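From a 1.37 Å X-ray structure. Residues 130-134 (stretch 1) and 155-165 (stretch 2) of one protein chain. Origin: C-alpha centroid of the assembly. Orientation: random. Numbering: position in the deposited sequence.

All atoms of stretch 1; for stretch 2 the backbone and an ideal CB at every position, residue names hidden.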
ATOM      1  N   VAL A 130      -1.859  10.230   3.048  1.00 14.60           N
ATOM      2  CA  VAL A 130      -2.471  11.511   2.881  1.00 13.90           C
ATOM      3  C   VAL A 130      -1.382  12.570   3.070  1.00 14.91           C
ATOM      4  O   VAL A 130      -0.705  12.603   4.072  1.00 15.20           O
ATOM      5  CB  VAL A 130      -3.626  11.777   3.864  1.00 15.00           C
ATOM      6  CG1 VAL A 130      -4.251  13.116   3.530  1.00 17.10           C
ATOM      7  CG2 VAL A 130      -4.642  10.625   3.811  1.00 16.10           C
ATOM      8  N   VAL A 131      -1.112  13.351   2.014  1.00 14.22           N
ATOM      9  CA  VAL A 131      -0.015  14.304   2.041  1.00 13.90           C
ATOM     10  C   VAL A 131      -0.327  15.345   3.121  1.00 13.74           C
ATOM     11  O   VAL A 131      -1.401  15.946   3.126  1.00 14.53           O
ATOM     12  CB  VAL A 131       0.189  14.981   0.656  1.00 15.92           C
ATOM     13  CG1 VAL A 131       1.295  16.023   0.716  1.00 20.22           C
ATOM     14  CG2 VAL A 131       0.488  13.939  -0.423  1.00 17.65           C
ATOM     15  N   GLU A 132       0.634  15.596   4.022  1.00 13.41           N
ATOM     16  CA  GLU A 132       0.326  16.448   5.177  1.00 14.10           C
ATOM     17  C   GLU A 132       0.050  17.908   4.845  1.00 14.90           C
ATOM     18  O   GLU A 132      -0.586  18.610   5.593  1.00 17.14           O
ATOM     19  CB  GLU A 132       1.368  16.335   6.280  1.00 17.16           C
ATOM     20  CG  GLU A 132       2.639  17.009   5.927  1.00 17.96           C
ATOM     21  CD  GLU A 132       3.608  17.150   7.101  1.00 22.53           C
ATOM     22  OE1 GLU A 132       3.167  17.581   8.187  1.00 32.34           O
ATOM     23  OE2 GLU A 132       4.806  16.948   6.891  1.00 19.10           O
ATOM     24  N   THR A 133       0.524  18.325   3.697  1.00 14.83           N
ATOM     25  CA  THR A 133       0.252  19.664   3.175  1.00 15.96           C
ATOM     26  C   THR A 133      -1.088  19.803   2.474  1.00 17.23           C
ATOM     27  O   THR A 133      -1.504  20.908   2.124  1.00 19.11           O
ATOM     28  CB  THR A 133       1.356  20.097   2.199  1.00 17.77           C
ATOM     29  OG1 THR A 133       1.529  19.100   1.214  1.00 20.47           O
ATOM     30  CG2 THR A 133       2.675  20.211   2.947  1.00 19.80           C
ATOM     31  N   ASN A 134      -1.781  18.701   2.263  1.00 16.45           N
ATOM     32  CA  ASN A 134      -3.095  18.708   1.618  1.00 16.67           C
ATOM     33  C   ASN A 134      -4.118  18.942   2.718  1.00 17.67           C
ATOM     34  O   ASN A 134      -4.930  18.066   3.042  1.00 18.40           O
ATOM     35  CB  ASN A 134      -3.274  17.394   0.895  1.00 17.35           C
ATOM     36  CG  ASN A 134      -4.547  17.314   0.073  1.00 19.73           C
ATOM     37  OD1 ASN A 134      -5.268  18.302  -0.136  1.00 23.27           O
ATOM     38  ND2 ASN A 134      -4.831  16.104  -0.409  1.00 18.33           N
ATOM     39  N   UNK A 155       8.152  11.692   3.352  1.00 12.49           N
ATOM     40  CA  UNK A 155       7.844  10.576   2.457  1.00 11.97           C
ATOM     41  C   UNK A 155       7.304  10.988   1.088  1.00 13.22           C
ATOM     42  O   UNK A 155       7.035  10.153   0.234  1.00 13.51           O
ATOM     43  CB  UNK A 155       6.826   9.656   3.134  1.00 11.97           C
ATOM     44  N   UNK A 156       7.140  12.297   0.870  1.00 13.22           N
ATOM     45  CA  UNK A 156       6.541  12.775  -0.377  1.00 13.78           C
ATOM     46  C   UNK A 156       7.240  14.056  -0.766  1.00 13.36           C
ATOM     47  O   UNK A 156       7.344  14.963   0.051  1.00 13.78           O
ATOM     48  CB  UNK A 156       5.033  12.993  -0.236  1.00 13.78           C
ATOM     49  N   UNK A 157       7.758  14.149  -1.995  1.00 12.79           N
ATOM     50  CA  UNK A 157       8.396  15.398  -2.482  1.00 12.88           C
ATOM     51  C   UNK A 157       7.347  16.316  -3.102  1.00 13.32           C
ATOM     52  O   UNK A 157       6.763  16.020  -4.128  1.00 14.72           O
ATOM     53  CB  UNK A 157       9.491  15.090  -3.505  1.00 12.88           C
ATOM     54  N   UNK A 158       7.045  17.408  -2.419  1.00 13.23           N
ATOM     55  CA  UNK A 158       6.072  18.371  -2.841  1.00 14.40           C
ATOM     56  C   UNK A 158       6.794  19.445  -3.662  1.00 15.36           C
ATOM     57  O   UNK A 158       7.877  19.874  -3.273  1.00 15.47           O
ATOM     58  CB  UNK A 158       5.337  18.971  -1.641  1.00 14.40           C
ATOM     59  N   UNK A 159       6.186  19.896  -4.751  1.00 15.66           N
ATOM     60  CA  UNK A 159       6.890  20.854  -5.615  1.00 17.38           C
ATOM     61  C   UNK A 159       7.209  22.232  -5.015  1.00 17.88           C
ATOM     62  O   UNK A 159       8.111  22.936  -5.525  1.00 20.85           O
ATOM     63  CB  UNK A 159       6.050  21.070  -6.875  1.00 17.38           C
ATOM     64  N   UNK A 160       6.486  22.630  -3.977  1.00 15.31           N
ATOM     65  CA  UNK A 160       6.755  23.878  -3.296  1.00 15.76           C
ATOM     66  C   UNK A 160       7.350  23.646  -1.889  1.00 15.49           C
ATOM     67  O   UNK A 160       8.255  24.357  -1.472  1.00 18.30           O
ATOM     68  CB  UNK A 160       5.467  24.699  -3.201  1.00 15.76           C
ATOM     69  N   UNK A 161       6.869  22.645  -1.152  1.00 14.47           N
ATOM     70  CA  UNK A 161       7.175  22.519   0.285  1.00 15.02           C
ATOM     71  C   UNK A 161       8.277  21.534   0.577  1.00 16.38           C
ATOM     72  O   UNK A 161       8.625  21.326   1.746  1.00 18.58           O
ATOM     73  CB  UNK A 161       5.921  22.100   1.055  1.00 15.02           C
ATOM     74  N   UNK A 162       8.819  20.905  -0.470  1.00 15.83           N
ATOM     75  CA  UNK A 162       9.917  19.975  -0.320  1.00 15.73           C
ATOM     76  C   UNK A 162       9.437  18.624   0.198  1.00 12.84           C
ATOM     77  O   UNK A 162       8.276  18.229  -0.025  1.00 13.63           O
ATOM     78  CB  UNK A 162      10.975  20.557   0.620  1.00 15.73           C
ATOM     79  N   UNK A 163      10.327  17.922   0.866  1.00 14.01           N
ATOM     80  CA  UNK A 163       9.956  16.621   1.411  1.00 12.62           C
ATOM     81  C   UNK A 163       9.046  16.812   2.627  1.00 14.41           C
ATOM     82  O   UNK A 163       9.420  17.487   3.579  1.00 15.65           O
ATOM     83  CB  UNK A 163      11.201  15.817   1.789  1.00 12.62           C
ATOM     84  N   UNK A 164       7.844  16.272   2.546  1.00 12.65           N
ATOM     85  CA  UNK A 164       6.809  16.396   3.569  1.00 13.17           C
ATOM     86  C   UNK A 164       6.254  15.012   3.934  1.00 12.90           C
ATOM     87  O   UNK A 164       6.496  13.984   3.267  1.00 13.27           O
ATOM     88  CB  UNK A 164       5.685  17.313   3.084  1.00 13.17           C
ATOM     89  N   UNK A 165       5.515  14.973   5.039  1.00 12.18           N
ATOM     90  CA  UNK A 165       5.005  13.698   5.550  1.00 12.18           C
ATOM     91  C   UNK A 165       3.807  13.151   4.811  1.00 13.52           C
ATOM     92  O   UNK A 165       3.050  13.862   4.179  1.00 13.11           O
ATOM     93  CB  UNK A 165       4.636  13.852   7.027  1.00 12.18           C
TER

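Position 155 has nothing of stretch 1 within 5.5 Å of its ideal CB, so the contact leaves its side chain undecided; the residue is A155, whose backbone N donates a weak hydrogen bond to the carbonyl O of position 164.

At position 156 CA-to-CB points toward stretch 1, and the ideal CB lies 4.6 Å from CG2 of V131. An apolar side chain would suit this methyl, whether aliphatic or aromatic. The residue is F156, with chi1 in the t well. CG2 of V131 sits over one face of its ring, 3.7 Å from the centroid and 5° off the normal, a nearly axial CH-pi contact.

Position 157 lies out of reach of stretch 1, which places no demand on it; it is H157.

Position 158 again points toward stretch 1, its ideal CB 4.8 Å from OG1 of T133. Polar or aromatic side chains of moderate length could approach that hydroxyl. The residue is H158, and its ring meets T133 obliquely, with CD2 of H158 3.3 Å from OG1 of T133. Its ND1 accepts hydrogen bonds from the backbone N atoms of positions 160 and 161, so the ring also braces the turn that follows.

Positions 159 and 160 make no contact with stretch 1, and many residues would be compatible with it. They are P159, with phi at -65°, and T160.

At position 161 the ideal CB is 4.2 Å from CG2 of T133. A side chain with some carbon surface would suit, and a polar end could pass beyond the methyl. H161 is found here, its CD2 3.7 Å from CG2 of T133.

Position 162 is remote, but its phi of 78° favours glycine by itself, and the residue is G162. Position 163, also out of reach, is Y163.

Position 164 points toward stretch 1 and meets a mixed environment: its ideal CB is 3.9 Å from OE2 of E132, 4.2 Å from CG2 of T133 and 5.2 Å from CG1 of V131. The two methyls favour a compact aliphatic group. In V164, CG2 packs 3.9 Å from CG1 of V131 and CG1 lies 3.9 Å from CG2 of T133.

Position 165 is the most constrained, since an ideal CB would stand only 3.1 Å from OE2 of E132. Glycine avoids this tight approach, and G165 is present. Its N donates to OE2 of E132 at 2.8 Å, while its O accepts from N of E132 at 3.0 Å; backbone and carboxylate of one glutamate thus hold both polar groups of the glycine.

Stretch 2 (155-165) AFHHPTHGYVG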
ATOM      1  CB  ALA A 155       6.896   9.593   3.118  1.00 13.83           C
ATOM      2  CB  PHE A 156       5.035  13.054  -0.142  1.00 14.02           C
ATOM      3  CG  PHE A 156       4.263  13.458  -1.383  1.00 12.74           C
ATOM      4  CD1 PHE A 156       4.194  14.791  -1.767  1.00 13.93           C
ATOM      5  CD2 PHE A 156       3.595  12.528  -2.148  1.00 13.97           C
ATOM      6  CE1 PHE A 156       3.462  15.136  -2.883  1.00 15.24           C
ATOM      7  CE2 PHE A 156       2.855  12.876  -3.246  1.00 15.47           C
ATOM      8  CZ  PHE A 156       2.790  14.180  -3.617  1.00 16.46           C
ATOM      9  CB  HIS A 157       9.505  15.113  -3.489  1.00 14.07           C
ATOM     10  CG  HIS A 157      10.270  16.356  -3.800  1.00 15.77           C
ATOM     11  ND1 HIS A 157       9.988  17.164  -4.867  1.00 15.78           N
ATOM     12  CD2 HIS A 157      11.229  16.983  -3.098  1.00 17.15           C
ATOM     13  CE1 HIS A 157      10.735  18.253  -4.808  1.00 16.69           C
ATOM     14  NE2 HIS A 157      11.522  18.159  -3.755  1.00 17.76           N
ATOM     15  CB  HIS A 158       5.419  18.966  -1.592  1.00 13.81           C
ATOM     16  CG  HIS A 158       4.266  19.871  -1.865  1.00 13.78           C
ATOM     17  ND1 HIS A 158       4.408  21.152  -2.344  1.00 14.32           N
ATOM     18  CD2 HIS A 158       2.932  19.665  -1.731  1.00 15.47           C
ATOM     19  CE1 HIS A 158       3.212  21.686  -2.511  1.00 15.99           C
ATOM     20  NE2 HIS A 158       2.288  20.807  -2.139  1.00 16.25           N
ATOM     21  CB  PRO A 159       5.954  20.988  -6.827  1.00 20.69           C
ATOM     22  CG  PRO A 159       4.879  20.009  -6.683  1.00 25.63           C
ATOM     23  CD  PRO A 159       4.880  19.498  -5.301  1.00 17.52           C
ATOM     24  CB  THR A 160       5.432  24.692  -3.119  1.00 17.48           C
ATOM     25  OG1 THR A 160       4.803  24.869  -4.382  1.00 24.35           O
ATOM     26  CG2 THR A 160       5.680  26.004  -2.456  1.00 20.09           C
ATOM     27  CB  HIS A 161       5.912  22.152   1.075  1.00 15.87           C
ATOM     28  CG  HIS A 161       4.813  23.121   0.863  1.00 16.78           C
ATOM     29  ND1 HIS A 161       5.008  24.489   0.939  1.00 18.33           N
ATOM     30  CD2 HIS A 161       3.526  22.937   0.524  1.00 18.57           C
ATOM     31  CE1 HIS A 161       3.875  25.091   0.661  1.00 21.53           C
ATOM     32  NE2 HIS A 161       2.956  24.175   0.426  1.00 21.43           N
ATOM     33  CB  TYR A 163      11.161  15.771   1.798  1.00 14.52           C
ATOM     34  CG  TYR A 163      12.011  15.351   0.622  1.00 12.91           C
ATOM     35  CD1 TYR A 163      11.615  14.320  -0.219  1.00 13.81           C
ATOM     36  CD2 TYR A 163      13.205  15.992   0.323  1.00 13.90           C
ATOM     37  CE1 TYR A 163      12.392  13.933  -1.295  1.00 14.55           C
ATOM     38  CE2 TYR A 163      13.984  15.602  -0.749  1.00 14.50           C
ATOM     39  CZ  TYR A 163      13.589  14.594  -1.555  1.00 13.31           C
ATOM     40  OH  TYR A 163      14.316  14.188  -2.639  1.00 15.46           O
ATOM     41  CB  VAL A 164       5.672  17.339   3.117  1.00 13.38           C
ATOM     42  CG1 VAL A 164       6.242  18.709   2.801  1.00 15.00           C
ATOM     43  CG2 VAL A 164       4.888  16.797   1.941  1.00 15.41           C
TER
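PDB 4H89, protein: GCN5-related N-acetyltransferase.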